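PDB 5UR2: bifunctional protein PutA from Bdellovibrio bacteriovorus, which probably oxidises L-proline to L-glutamate in two steps, using a flavin-dependent proline dehydrogenase and an NAD-dependent L-glutamate gamma-semialdehyde dehydrogenase joined in one chain. Local coordinates for residues Phe56-Pro61 with Ile106-Val110; Lys50-Phe54 with Leu420-Thr424; Met113-Ile118 with Gly412-Leu416; Arg71-Tyr76 with Arg910-Asn914. All blocks are in the same frame, centred on the assembly; numbering follows the deposited sequence.

In the fold
From the N terminus, helix 47-59 is the first element in these contacts, and interactions 1 and 2 both use it. Interaction 1 closes a short loop within the N-terminal region, from 56-61 to helix 103-115. Interaction 2 closes a long one, from 50-54 to helix 409-423, which follows the last strand of the proline dehydrogenase barrel. Interactions 1 and 3 lie one after the other inside that loop; interaction 3 joins 113-118 to the same barrel helix. Interaction 4 runs from helix 66-76 to the aldehyde dehydrogenase part. Its loop crosses those of interactions 1 and 2 and encloses interaction 3. Together they tie the N-terminal helices to both catalytic parts.

Interaction 1. Residues Phe56-Pro61 with Ile106-Val110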
loop_
_atom_site.group_PDB
_atom_site.type_symbol
_atom_site.label_atom_id
_atom_site.label_comp_id
_atom_site.label_asym_id
_atom_site.label_seq_id
_atom_site.Cartn_x
_atom_site.Cartn_y
_atom_site.Cartn_z
ATOM N N PHE B 56 -5.385 32.376 18.684
ATOM C CA PHE B 56 -4.784 33.702 18.704
ATOM C C PHE B 56 -4.911 34.322 20.086
ATOM O O PHE B 56 -3.931 34.820 20.651
ATOM C CB PHE B 56 -5.449 34.610 17.675
ATOM C CG PHE B 56 -4.865 35.983 17.644
ATOM C CD1 PHE B 56 -3.715 36.231 16.917
ATOM C CD2 PHE B 56 -5.417 37.012 18.391
ATOM C CE1 PHE B 56 -3.151 37.490 16.893
ATOM C CE2 PHE B 56 -4.851 38.270 18.381
ATOM C CZ PHE B 56 -3.717 38.513 17.632
ATOM N N VAL B 57 -6.110 34.262 20.665
ATOM C CA VAL B 57 -6.305 34.802 22.006
ATOM C C VAL B 57 -5.368 34.114 22.983
ATOM O O VAL B 57 -4.785 34.759 23.863
ATOM C CB VAL B 57 -7.782 34.669 22.423
ATOM C CG1 VAL B 57 -7.974 35.015 23.895
ATOM C CG2 VAL B 57 -8.631 35.575 21.563
ATOM N N ASP B 58 -5.195 32.797 22.827
ATOM C CA ASP B 58 -4.333 32.020 23.717
ATOM C C ASP B 58 -2.897 32.537 23.712
ATOM O O ASP B 58 -2.282 32.711 24.772
ATOM C CB ASP B 58 -4.356 30.547 23.297
ATOM C CG ASP B 58 -3.426 29.674 24.135
ATOM O OD1 ASP B 58 -3.511 29.767 25.374
ATOM O OD2 ASP B 58 -2.628 28.892 23.558
ATOM N N VAL B 59 -2.345 32.790 22.525
ATOM C CA VAL B 59 -0.920 33.115 22.431
ATOM C C VAL B 59 -0.636 34.592 22.701
ATOM O O VAL B 59 0.488 34.933 23.094
ATOM C CB VAL B 59 -0.361 32.700 21.054
ATOM C CG1 VAL B 59 -0.978 33.531 19.947
ATOM C CG2 VAL B 59 1.171 32.776 21.027
ATOM N N LEU B 60 -1.636 35.467 22.548
ATOM C CA LEU B 60 -1.410 36.914 22.592
ATOM C C LEU B 60 -0.585 37.403 23.781
ATOM O O LEU B 60 0.362 38.177 23.561
ATOM C CB LEU B 60 -2.756 37.650 22.536
ATOM C CG LEU B 60 -2.607 39.170 22.471
ATOM C CD1 LEU B 60 -1.829 39.613 21.220
ATOM C CD2 LEU B 60 -3.963 39.845 22.536
ATOM N N PRO B 61 -0.859 37.017 25.033
ATOM C CA PRO B 61 -0.079 37.594 26.145
ATOM C C PRO B 61 1.376 37.139 26.184
ATOM O O PRO B 61 2.156 37.708 26.953
ATOM C CB PRO B 61 -0.841 37.123 27.392
ATOM C CG PRO B 61 -1.496 35.866 26.972
ATOM C CD PRO B 61 -1.860 36.045 25.518
ATOM N N ILE B 106 -5.358 45.519 19.346
ATOM C CA ILE B 106 -5.793 44.141 19.556
ATOM C C ILE B 106 -5.559 43.716 21.004
ATOM O O ILE B 106 -6.444 43.137 21.643
ATOM C CB ILE B 106 -5.108 43.203 18.551
ATOM C CG1 ILE B 106 -5.915 43.147 17.235
ATOM C CG2 ILE B 106 -4.922 41.825 19.160
ATOM C CD1 ILE B 106 -6.047 44.482 16.484
ATOM N N LYS B 107 -4.367 43.990 21.549
ATOM C CA LYS B 107 -4.107 43.581 22.928
ATOM C C LYS B 107 -5.016 44.307 23.905
ATOM O O LYS B 107 -5.481 43.712 24.886
ATOM C CB LYS B 107 -2.650 43.820 23.333
ATOM C CG LYS B 107 -1.651 42.821 22.797
ATOM C CD LYS B 107 -0.327 42.932 23.548
ATOM C CE LYS B 107 0.575 41.738 23.231
ATOM N NZ LYS B 107 1.140 41.077 24.447
ATOM N N LYS B 108 -5.271 45.597 23.670
ATOM C CA LYS B 108 -6.209 46.306 24.529
ATOM C C LYS B 108 -7.595 45.680 24.437
ATOM O O LYS B 108 -8.244 45.429 25.460
ATOM C CB LYS B 108 -6.249 47.793 24.169
ATOM N N ASN B 109 -8.059 45.401 23.213
ATOM C CA ASN B 109 -9.388 44.816 23.039
ATOM C C ASN B 109 -9.481 43.443 23.701
ATOM O O ASN B 109 -10.455 43.144 24.400
ATOM C CB ASN B 109 -9.744 44.736 21.552
ATOM C CG ASN B 109 -10.083 46.097 20.948
ATOM O OD1 ASN B 109 -10.332 47.073 21.659
ATOM N ND2 ASN B 109 -10.088 46.163 19.621
ATOM N N VAL B 110 -8.470 42.595 23.496
ATOM C CA VAL B 110 -8.505 41.246 24.052
ATOM C C VAL B 110 -8.352 41.281 25.571
ATOM O O VAL B 110 -9.050 40.556 26.294
ATOM C CB VAL B 110 -7.440 40.368 23.375
ATOM C CG1 VAL B 110 -7.254 39.067 24.118
ATOM C CG2 VAL B 110 -7.843 40.092 21.926
#
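Phe56 starts the contact near the end of helix 47-59. Its CB points sideways, but with chi1 t the ring end comes nearer helix 103-115. Phe56 CE2 lies 3.6 Å from Ile106 CG2, which sits at the ring edge, near its plane. Val57 comes next and packs on Val110, with CG1 to CG1 at 4.1 Å and CA atoms 7.1 Å apart. Asp58 and Val59 are on the far side of the helix. Asp58 forms salt bridges there with Arg910 and with Arg977 of the second subunit. The contact is thus a small helix-helix interface within the N-terminal domain of PutA, and one turn of helix 103-115 offers Ile106, Lys107 and Val110 to it. At Leu60 the chain enters a 3-10 segment. Leu60 CB points toward helix 103-115, and the side chain fits among these three. Leu60 CD2 is 3.6 Å from Val110 CB and 4.0 Å from Ile106 CG2, while Leu60 CD1 rests 3.6 Å from Lys107 CG on the aliphatic part of the lysine. The Leu60 carbonyl also accepts a hydrogen bond, from Lys107 NZ to Leu60 O at 3.1 Å. The same ammonium group bonds to Ile63 O, so it links two carbonyls just beyond helix 47-59. Pro61 lies beside this group, with its CA 4.1 Å from Lys107 NZ, and its ring packs on Ile410 and Met413 of helix 409-423.

Interaction 2. Residues Lys50-Phe54 with Leu420-Thr424; sequences KTNMF and LLENT. With P5F (N-propargylglycine-modified flavin adenine dinucleotide), chain F.
Both segments are helical. Residues 50-54 lie within a continuing helix; 420-423 end theirs, and Thr424 follows with phi/psi of -96/4°. CA atoms are nearest at Phe54-Leu420, 7.8 Å, and Lys50-Thr424, 9.1 Å, so the two segments run antiparallel. The apolar contacts centre on Phe54, chi1 m and chi2 7°. Leu420 CB sits over one ring face in a CH-pi contact, 4.0 Å from the Phe54 centroid and 26° off the normal. Leu421 CD2 meets the ring edge, 3.5 Å from Phe54 CE2. Lys50 is fully extended, all four chi angles t, so Lys50 CE comes 4.2 Å from Leu421 CD2. Polar atoms approach without bonding across the interface: Lys50 NZ is 3.7 Å from Thr424 OG1. That hydroxyl, with chi1 p, donates instead to Leu420 O one turn back, at 2.8 Å. On the cofactor side, Glu422 OE2 lies 2.9 Å from P5F O3B, an adenosine ribose hydroxyl oxygen. One helix therefore meets an N-terminal helix and the modified FAD of the proline dehydrogenase barrel. Helix 35-45 borders the contact through Ser43 near Phe54 and Tyr36 near Leu420. Phe979 and Arg977 of the second subunit pack on Lys50 and Leu421. Helix 409-423 follows barrel strand 400-406.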
loop_
_atom_site.group_PDB
_atom_site.type_symbol
_atom_site.label_atom_id
_atom_site.label_comp_id
_atom_site.label_asym_id
_atom_site.label_seq_id
_atom_site.Cartn_x
_atom_site.Cartn_y
_atom_site.Cartn_z
ATOM N N LYS B 50 -13.359 29.750 14.647
ATOM C CA LYS B 50 -13.362 29.472 16.079
ATOM C C LYS B 50 -11.989 28.997 16.538
ATOM O O LYS B 50 -11.446 29.494 17.532
ATOM C CB LYS B 50 -14.430 28.424 16.407
ATOM C CG LYS B 50 -14.416 27.972 17.867
ATOM C CD LYS B 50 -15.536 26.974 18.167
ATOM C CE LYS B 50 -15.451 26.447 19.586
ATOM N NZ LYS B 50 -16.545 25.490 19.912
ATOM N N THR B 51 -11.402 28.052 15.796
ATOM C CA THR B 51 -10.080 27.537 16.129
ATOM C C THR B 51 -9.036 28.645 16.094
ATOM O O THR B 51 -8.261 28.814 17.042
ATOM C CB THR B 51 -9.699 26.425 15.154
ATOM O OG1 THR B 51 -10.526 25.277 15.376
ATOM C CG2 THR B 51 -8.200 26.053 15.287
ATOM N N ASN B 52 -9.007 29.421 15.008
ATOM C CA ASN B 52 -7.973 30.440 14.871
ATOM C C ASN B 52 -8.150 31.571 15.880
ATOM O O ASN B 52 -7.163 32.075 16.429
ATOM C CB ASN B 52 -7.958 30.988 13.446
ATOM C CG ASN B 52 -7.471 29.967 12.436
ATOM O OD1 ASN B 52 -6.797 28.997 12.788
ATOM N ND2 ASN B 52 -7.802 30.184 11.170
ATOM N N MET B 53 -9.388 31.995 16.137
ATOM C CA MET B 53 -9.571 33.107 17.066
ATOM C C MET B 53 -9.204 32.692 18.485
ATOM O O MET B 53 -8.578 33.468 19.218
ATOM C CB MET B 53 -10.996 33.661 16.984
ATOM C CG MET B 53 -11.272 34.826 17.952
ATOM S SD MET B 53 -10.197 36.293 17.781
ATOM C CE MET B 53 -10.605 36.839 16.125
ATOM N N PHE B 54 -9.578 31.474 18.893
ATOM C CA PHE B 54 -9.257 31.035 20.251
ATOM C C PHE B 54 -7.757 30.790 20.428
ATOM O O PHE B 54 -7.206 31.065 21.500
ATOM C CB PHE B 54 -10.030 29.760 20.610
ATOM C CG PHE B 54 -11.522 29.953 20.767
ATOM C CD1 PHE B 54 -12.138 31.154 20.448
ATOM C CD2 PHE B 54 -12.306 28.923 21.272
ATOM C CE1 PHE B 54 -13.511 31.315 20.597
ATOM C CE2 PHE B 54 -13.682 29.081 21.433
ATOM C CZ PHE B 54 -14.284 30.270 21.096
ATOM N N LEU B 420 -14.804 31.361 26.683
ATOM C CA LEU B 420 -15.209 31.335 25.279
ATOM C C LEU B 420 -15.630 29.936 24.846
ATOM O O LEU B 420 -16.620 29.773 24.122
ATOM C CB LEU B 420 -14.081 31.851 24.380
ATOM C CG LEU B 420 -13.905 33.364 24.247
ATOM C CD1 LEU B 420 -12.561 33.662 23.620
ATOM C CD2 LEU B 420 -15.025 33.964 23.386
ATOM N N LEU B 421 -14.895 28.913 25.275
ATOM C CA LEU B 421 -15.250 27.548 24.904
ATOM C C LEU B 421 -16.614 27.159 25.459
ATOM O O LEU B 421 -17.474 26.669 24.720
ATOM C CB LEU B 421 -14.184 26.576 25.401
ATOM C CG LEU B 421 -12.911 26.624 24.556
ATOM C CD1 LEU B 421 -11.808 25.829 25.226
ATOM C CD2 LEU B 421 -13.197 26.107 23.161
ATOM N N GLU B 422 -16.849 27.414 26.750
ATOM C CA GLU B 422 -18.129 27.053 27.352
ATOM C C GLU B 422 -19.292 27.811 26.708
ATOM O O GLU B 422 -20.335 27.225 26.389
ATOM C CB GLU B 422 -18.097 27.327 28.854
ATOM C CG GLU B 422 -19.306 26.772 29.567
ATOM C CD GLU B 422 -19.425 25.263 29.403
ATOM O OE1 GLU B 422 -20.417 24.809 28.776
ATOM O OE2 GLU B 422 -18.495 24.543 29.857
ATOM N N ASN B 423 -19.129 29.119 26.509
ATOM C CA ASN B 423 -20.238 29.936 26.041
ATOM C C ASN B 423 -20.588 29.656 24.584
ATOM O O ASN B 423 -21.730 29.888 24.177
ATOM C CB ASN B 423 -19.908 31.415 26.236
ATOM C CG ASN B 423 -19.822 31.802 27.693
ATOM O OD1 ASN B 423 -20.334 31.102 28.563
ATOM N ND2 ASN B 423 -19.159 32.916 27.970
ATOM N N THR B 424 -19.643 29.167 23.783
ATOM C CA THR B 424 -19.930 28.817 22.391
ATOM C C THR B 424 -20.253 27.343 22.206
ATOM O O THR B 424 -20.428 26.901 21.064
ATOM C CB THR B 424 -18.749 29.166 21.474
ATOM O OG1 THR B 424 -17.594 28.396 21.864
ATOM C CG2 THR B 424 -18.457 30.658 21.538
HETATM P PA P5F F . -25.000 24.208 31.588
HETATM O O1A P5F F . -26.434 23.882 32.126
HETATM O O2A P5F F . -24.890 24.719 30.239
HETATM O O5B P5F F . -24.065 23.031 31.512
HETATM C C5B P5F F . -22.871 22.972 30.740
HETATM C C4B P5F F . -22.048 21.764 31.211
HETATM O O4B P5F F . -22.581 20.526 30.805
HETATM C C3B P5F F . -20.615 21.706 30.769
HETATM O O3B P5F F . -19.801 22.550 31.489
HETATM C C2B P5F F . -20.275 20.284 30.975
HETATM O O2B P5F F . -19.974 20.075 32.311
HETATM C C1B P5F F . -21.549 19.591 30.649
HETATM N N9A P5F F . -21.620 19.077 29.305
HETATM C C8A P5F F . -21.489 19.779 28.114
HETATM N N7A P5F F . -21.646 18.925 27.096
HETATM C C5A P5F F . -21.900 17.641 27.582
HETATM C C6A P5F F . -22.117 16.390 27.007
HETATM N N6A P5F F . -22.135 16.233 25.580
HETATM N N1A P5F F . -22.314 15.307 27.782
HETATM C C2A P5F F . -22.311 15.405 29.129
HETATM N N3A P5F F . -22.073 16.610 29.722
HETATM C C4A P5F F . -21.875 17.721 29.001
HETATM N N1 P5F F . -15.860 22.958 37.191
HETATM C C2 P5F F . -14.983 21.909 37.654
HETATM O O2 P5F F . -14.878 20.766 36.893
HETATM N N3 P5F F . -14.248 22.045 38.876
HETATM C C4 P5F F . -14.338 23.206 39.682
HETATM O O4 P5F F . -13.591 23.273 40.865
HETATM C C4X P5F F . -15.256 24.319 39.191
HETATM N N5 P5F F . -15.323 25.612 39.868
HETATM C C5X P5F F . -16.525 26.423 39.592
HETATM C C6 P5F F . -16.977 27.445 40.586
HETATM C C7 P5F F . -18.179 28.163 40.364
HETATM C C7M P5F F . -18.625 29.194 41.378
HETATM C C8 P5F F . -18.965 27.917 39.199
HETATM C C8M P5F F . -20.251 28.659 38.933
HETATM C C9 P5F F . -18.547 26.949 38.255
HETATM C C9A P5F F . -17.282 26.192 38.478
HETATM N N10 P5F F . -16.863 25.175 37.511
HETATM C C10 P5F F . -15.967 24.162 37.992
HETATM C "C1'" P5F F . -17.464 25.054 36.159
HETATM C "C2'" P5F F . -18.774 24.265 36.168
HETATM O "O2'" P5F F . -18.491 22.950 36.460
HETATM C "C3'" P5F F . -19.576 24.332 34.866
HETATM O "O3'" P5F F . -18.819 23.777 33.857
HETATM C "C4'" P5F F . -19.975 25.733 34.426
HETATM O "O4'" P5F F . -20.098 26.503 35.572
HETATM C "C5'" P5F F . -21.207 25.811 33.505
HETATM O "O5'" P5F F . -22.245 24.918 33.859
HETATM P P P5F F . -23.829 25.265 33.844
HETATM O O1P P5F F . -24.762 24.492 34.854
HETATM O O2P P5F F . -23.772 26.835 33.952
HETATM O O3P P5F F . -24.183 25.265 32.241
HETATM C C21 P5F F . -12.883 26.322 39.244
HETATM C C22 P5F F . -14.120 25.988 39.673
HETATM C C23 P5F F . -11.652 25.473 39.608
#

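Interaction 3. Residues Met113-Ile118 with Gly412-Leu416; sequences MAKMFI and GMAYL
This contact seats the end of an N-terminal helix against helix 409-423, which follows the last strand of the proline dehydrogenase TIM barrel. Residues 412-416 are regular helix. Residues 113-118 begin helical and leave it, reaching an extended Ile118 at phi/psi -120/123°. The closest CA pair is Ala114-Leu416, only 5.6 Å, which the small alanine permits. Leu416 (chi1 t, chi2 p) is the main bump on the barrel helix. It enters a hollow made by Met113, Ala114 and Phe117. Leu416 CD1 lies 3.9 Å from Met113 CB and 3.5 Å from Phe117 CE2, at the ring edge; Leu416 CD2 is 4.3 Å from Ala114 CB. Met413 starts away from the contact but bends back, placing SD 3.9 Å from Ala114 CB. In the other direction, Ile118, chi1 m, projects from 113-118. Its CD1 fills the shallow space over Gly412, 3.4 Å from Gly412 CA, where a CB would clash. Phe117 (chi1 m, chi2 -66°) and Tyr415 (chi1 t, chi2 84°) meet through Phe117 CB, 3.7 Å from Tyr415 CE2 at the tyrosine edge. Tyr36 packs edge-to-face on Phe117, and Tyr403 of strand 400-406 packs on Tyr415. The nearest atoms of the Tyr415 side chain and of P5F, in its inactivator-derived part, are about 6 Å apart. Tyr415 OH donates to a water at 2.6 Å, and that water donates to Phe117 O at 2.9 Å.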
loop_
_atom_site.group_PDB
_atom_site.type_symbol
_atom_site.label_atom_id
_atom_site.label_comp_id
_atom_site.label_asym_id
_atom_site.label_seq_id
_atom_site.Cartn_x
_atom_site.Cartn_y
_atom_site.Cartn_z
ATOM N N MET B 113 -11.667 41.982 27.220
ATOM C CA MET B 113 -12.538 40.826 27.407
ATOM C C MET B 113 -12.138 40.041 28.644
ATOM O O MET B 113 -12.996 39.466 29.323
ATOM C CB MET B 113 -12.506 39.925 26.164
ATOM C CG MET B 113 -12.820 40.662 24.860
ATOM S SD MET B 113 -12.733 39.662 23.358
ATOM C CE MET B 113 -12.453 40.916 22.099
ATOM N N ALA B 114 -10.839 39.993 28.946
ATOM C CA ALA B 114 -10.393 39.252 30.114
ATOM C C ALA B 114 -10.895 39.890 31.402
ATOM O O ALA B 114 -11.304 39.182 32.333
ATOM C CB ALA B 114 -8.871 39.164 30.117
ATOM N N LYS B 115 -10.892 41.223 31.469
ATOM C CA LYS B 115 -11.320 41.897 32.694
ATOM C C LYS B 115 -12.802 41.690 32.971
ATOM O O LYS B 115 -13.248 41.917 34.102
ATOM C CB LYS B 115 -10.974 43.392 32.644
ATOM N N MET B 116 -13.582 41.275 31.967
ATOM C CA MET B 116 -14.967 40.915 32.236
ATOM C C MET B 116 -15.052 39.756 33.223
ATOM O O MET B 116 -16.001 39.682 34.005
ATOM C CB MET B 116 -15.678 40.529 30.942
ATOM C CG MET B 116 -15.872 41.629 29.931
ATOM S SD MET B 116 -16.357 40.898 28.349
ATOM C CE MET B 116 -17.967 40.262 28.736
ATOM N N PHE B 117 -14.070 38.847 33.210
ATOM C CA PHE B 117 -14.163 37.609 33.973
ATOM C C PHE B 117 -13.147 37.505 35.100
ATOM O O PHE B 117 -13.223 36.559 35.893
ATOM C CB PHE B 117 -13.997 36.388 33.046
ATOM C CG PHE B 117 -14.946 36.382 31.874
ATOM C CD1 PHE B 117 -16.314 36.242 32.065
ATOM C CD2 PHE B 117 -14.466 36.512 30.576
ATOM C CE1 PHE B 117 -17.184 36.240 30.987
ATOM C CE2 PHE B 117 -15.332 36.502 29.489
ATOM C CZ PHE B 117 -16.689 36.365 29.692
ATOM N N ILE B 118 -12.220 38.445 35.211
ATOM C CA ILE B 118 -11.181 38.417 36.237
ATOM C C ILE B 118 -11.339 39.671 37.082
ATOM O O ILE B 118 -11.317 40.788 36.549
ATOM C CB ILE B 118 -9.782 38.334 35.610
ATOM C CG1 ILE B 118 -9.637 36.995 34.896
ATOM C CG2 ILE B 118 -8.686 38.495 36.665
ATOM C CD1 ILE B 118 -8.781 37.071 33.687
ATOM N N GLY B 412 -4.754 34.605 32.996
ATOM C CA GLY B 412 -6.039 35.244 32.760
ATOM C C GLY B 412 -6.547 35.099 31.338
ATOM O O GLY B 412 -7.760 34.998 31.114
ATOM N N MET B 413 -5.636 35.074 30.363
ATOM C CA MET B 413 -6.018 34.824 28.982
ATOM C C MET B 413 -6.304 33.353 28.729
ATOM O O MET B 413 -7.054 33.040 27.801
ATOM C CB MET B 413 -4.931 35.320 28.029
ATOM C CG MET B 413 -5.450 36.238 26.932
ATOM S SD MET B 413 -6.237 37.745 27.551
ATOM C CE MET B 413 -5.005 38.342 28.714
ATOM N N ALA B 414 -5.723 32.450 29.525
ATOM C CA ALA B 414 -6.139 31.051 29.474
ATOM C C ALA B 414 -7.580 30.890 29.961
ATOM O O ALA B 414 -8.397 30.232 29.304
ATOM C CB ALA B 414 -5.183 30.185 30.294
ATOM N N TYR B 415 -7.905 31.493 31.118
ATOM C CA TYR B 415 -9.255 31.413 31.681
ATOM C C TYR B 415 -10.300 31.985 30.726
ATOM O O TYR B 415 -11.373 31.396 30.550
ATOM C CB TYR B 415 -9.275 32.137 33.026
ATOM C CG TYR B 415 -10.594 32.125 33.772
ATOM C CD1 TYR B 415 -10.963 31.056 34.573
ATOM C CD2 TYR B 415 -11.453 33.205 33.696
ATOM C CE1 TYR B 415 -12.170 31.067 35.267
ATOM C CE2 TYR B 415 -12.653 33.222 34.381
ATOM C CZ TYR B 415 -13.005 32.157 35.165
ATOM O OH TYR B 415 -14.205 32.209 35.837
ATOM N N LEU B 416 -10.007 33.140 30.111
ATOM C CA LEU B 416 -10.886 33.719 29.098
ATOM C C LEU B 416 -11.141 32.741 27.948
ATOM O O LEU B 416 -12.212 32.776 27.324
ATOM C CB LEU B 416 -10.279 35.018 28.559
ATOM C CG LEU B 416 -10.924 35.729 27.343
ATOM C CD1 LEU B 416 -12.283 36.361 27.682
ATOM C CD2 LEU B 416 -10.003 36.768 26.675
HETATM O O HOH W 1 -15.229 34.541 36.185
#

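Interaction 4. Residues Arg71-Tyr76 with Arg910-Asn914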
loop_
_atom_site.group_PDB
_atom_site.type_symbol
_atom_site.label_atom_id
_atom_site.label_comp_id
_atom_site.label_asym_id
_atom_site.label_seq_id
_atom_site.Cartn_x
_atom_site.Cartn_y
_atom_site.Cartn_z
ATOM N N ARG B 71 2.379 40.024 12.923
ATOM C CA ARG B 71 2.740 38.790 12.231
ATOM C C ARG B 71 1.798 37.647 12.607
ATOM O O ARG B 71 1.293 36.931 11.733
ATOM C CB ARG B 71 4.195 38.414 12.535
ATOM C CG ARG B 71 4.628 37.137 11.816
ATOM C CD ARG B 71 6.104 36.782 12.009
ATOM N NE ARG B 71 6.476 36.416 13.376
ATOM C CZ ARG B 71 6.362 35.192 13.896
ATOM N NH1 ARG B 71 5.856 34.193 13.182
ATOM N NH2 ARG B 71 6.753 34.965 15.139
ATOM N N HIS B 72 1.535 37.465 13.906
ATOM C CA HIS B 72 0.626 36.391 14.308
ATOM C C HIS B 72 -0.769 36.622 13.752
ATOM O O HIS B 72 -1.447 35.675 13.332
ATOM C CB HIS B 72 0.575 36.263 15.834
ATOM C CG HIS B 72 1.750 35.545 16.419
ATOM N ND1 HIS B 72 2.972 36.149 16.606
ATOM C CD2 HIS B 72 1.892 34.269 16.849
ATOM C CE1 HIS B 72 3.811 35.284 17.144
ATOM N NE2 HIS B 72 3.181 34.135 17.302
ATOM N N LEU B 73 -1.207 37.882 13.732
ATOM C CA LEU B 73 -2.527 38.201 13.203
ATOM C C LEU B 73 -2.643 37.782 11.741
ATOM O O LEU B 73 -3.585 37.075 11.359
ATOM C CB LEU B 73 -2.796 39.695 13.379
ATOM C CG LEU B 73 -4.256 40.135 13.433
ATOM C CD1 LEU B 73 -4.965 39.437 14.560
ATOM C CD2 LEU B 73 -4.338 41.637 13.615
ATOM N N LYS B 74 -1.666 38.182 10.916
ATOM C CA LYS B 74 -1.688 37.813 9.503
ATOM C C LYS B 74 -1.692 36.299 9.334
ATOM O O LYS B 74 -2.438 35.758 8.509
ATOM C CB LYS B 74 -0.492 38.439 8.779
ATOM N N GLU B 75 -0.882 35.592 10.129
ATOM C CA GLU B 75 -0.780 34.142 9.981
ATOM C C GLU B 75 -2.060 33.441 10.410
ATOM O O GLU B 75 -2.459 32.441 9.798
ATOM C CB GLU B 75 0.401 33.610 10.787
ATOM C CG GLU B 75 1.748 34.131 10.319
ATOM C CD GLU B 75 2.873 33.585 11.165
ATOM O OE1 GLU B 75 2.666 32.532 11.813
ATOM O OE2 GLU B 75 3.953 34.208 11.197
ATOM N N TYR B 76 -2.711 33.929 11.467
ATOM C CA TYR B 76 -3.923 33.262 11.933
ATOM C C TYR B 76 -5.134 33.618 11.078
ATOM O O TYR B 76 -6.062 32.808 10.969
ATOM C CB TYR B 76 -4.201 33.603 13.401
ATOM C CG TYR B 76 -3.479 32.728 14.417
ATOM C CD1 TYR B 76 -3.877 31.420 14.638
ATOM C CD2 TYR B 76 -2.415 33.218 15.162
ATOM C CE1 TYR B 76 -3.223 30.609 15.567
ATOM C CE2 TYR B 76 -1.757 32.417 16.099
ATOM C CZ TYR B 76 -2.169 31.113 16.294
ATOM O OH TYR B 76 -1.541 30.307 17.214
ATOM N N ARG B 910 3.524 28.663 18.601
ATOM C CA ARG B 910 2.138 29.012 18.346
ATOM C C ARG B 910 2.038 29.986 17.183
ATOM O O ARG B 910 1.118 30.797 17.107
ATOM C CB ARG B 910 1.478 29.537 19.619
ATOM C CG ARG B 910 1.303 28.385 20.613
ATOM C CD ARG B 910 0.672 28.799 21.908
ATOM N NE ARG B 910 1.568 29.618 22.708
ATOM C CZ ARG B 910 1.223 30.166 23.869
ATOM N NH1 ARG B 910 -0.000 29.966 24.348
ATOM N NH2 ARG B 910 2.090 30.914 24.543
ATOM N N SER B 911 2.987 29.869 16.258
ATOM C CA SER B 911 2.986 30.564 14.990
ATOM C C SER B 911 2.696 29.572 13.880
ATOM O O SER B 911 3.505 28.659 13.640
ATOM C CB SER B 911 4.330 31.244 14.740
ATOM O OG SER B 911 4.488 31.523 13.360
ATOM N N PRO B 912 1.571 29.713 13.181
ATOM C CA PRO B 912 1.304 28.812 12.043
ATOM C C PRO B 912 2.406 28.801 10.992
ATOM O O PRO B 912 2.744 27.729 10.476
ATOM C CB PRO B 912 -0.019 29.354 11.486
ATOM C CG PRO B 912 -0.703 29.964 12.713
ATOM C CD PRO B 912 0.423 30.577 13.507
ATOM N N ALA B 913 2.988 29.956 10.660
ATOM C CA ALA B 913 4.008 29.984 9.609
ATOM C C ALA B 913 5.314 29.359 10.081
ATOM O O ALA B 913 6.012 28.703 9.300
ATOM C CB ALA B 913 4.250 31.423 9.136
ATOM N N ASN B 914 5.680 29.580 11.342
ATOM C CA ASN B 914 6.860 28.924 11.893
ATOM C C ASN B 914 6.652 27.416 11.971
ATOM O O ASN B 914 7.567 26.640 11.672
ATOM C CB ASN B 914 7.181 29.507 13.275
ATOM C CG ASN B 914 7.787 30.903 13.196
ATOM O OD1 ASN B 914 7.953 31.456 12.107
ATOM N ND2 ASN B 914 8.108 31.487 14.355
#
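Glu75 OE1 accepts two hydrogen bonds from the start of helix 912-921, one from Ser911 OG at 2.6 Å and one from Ala913 N at 2.8 Å. The carboxylate thus reaches a backbone NH in the first turn, where helix NH groups lack partners within the helix. Ser911 is the N-cap residue: its OG accepts from Asn914 N at 3.0 Å. The same OG also accepts from Arg71 NH1, again at 3.0 Å. Arg71 lies one turn before Glu75, and its NH1 forms a salt bridge with Glu75 OE2 at 2.7 Å. Arginine, glutamate and serine therefore make one closed polar network around a helix N terminus. A weak hydrogen bond runs from Tyr76 OH to Arg910 O at 2.7 Å, and Arg976 of the second subunit also bonds to this hydroxyl. Packing takes over further out. Pro912 CG sits over one face of the Tyr76 ring in a CH-pi contact, 3.9 Å from the ring centroid and 12° off the normal. His72 CD2 comes 3.6 Å from Arg910 O, while His72 NE2 bonds to Asp758. Arg910 turns its guanidinium away, to Asp58 and to the carbonyl of Asp758. The contact joins helix 66-76 of the N-terminal domain to the aldehyde dehydrogenase part, just after strand 901-908, and helix 47-59 packs beside it through Phe56 on His72 and Val59 on Arg910.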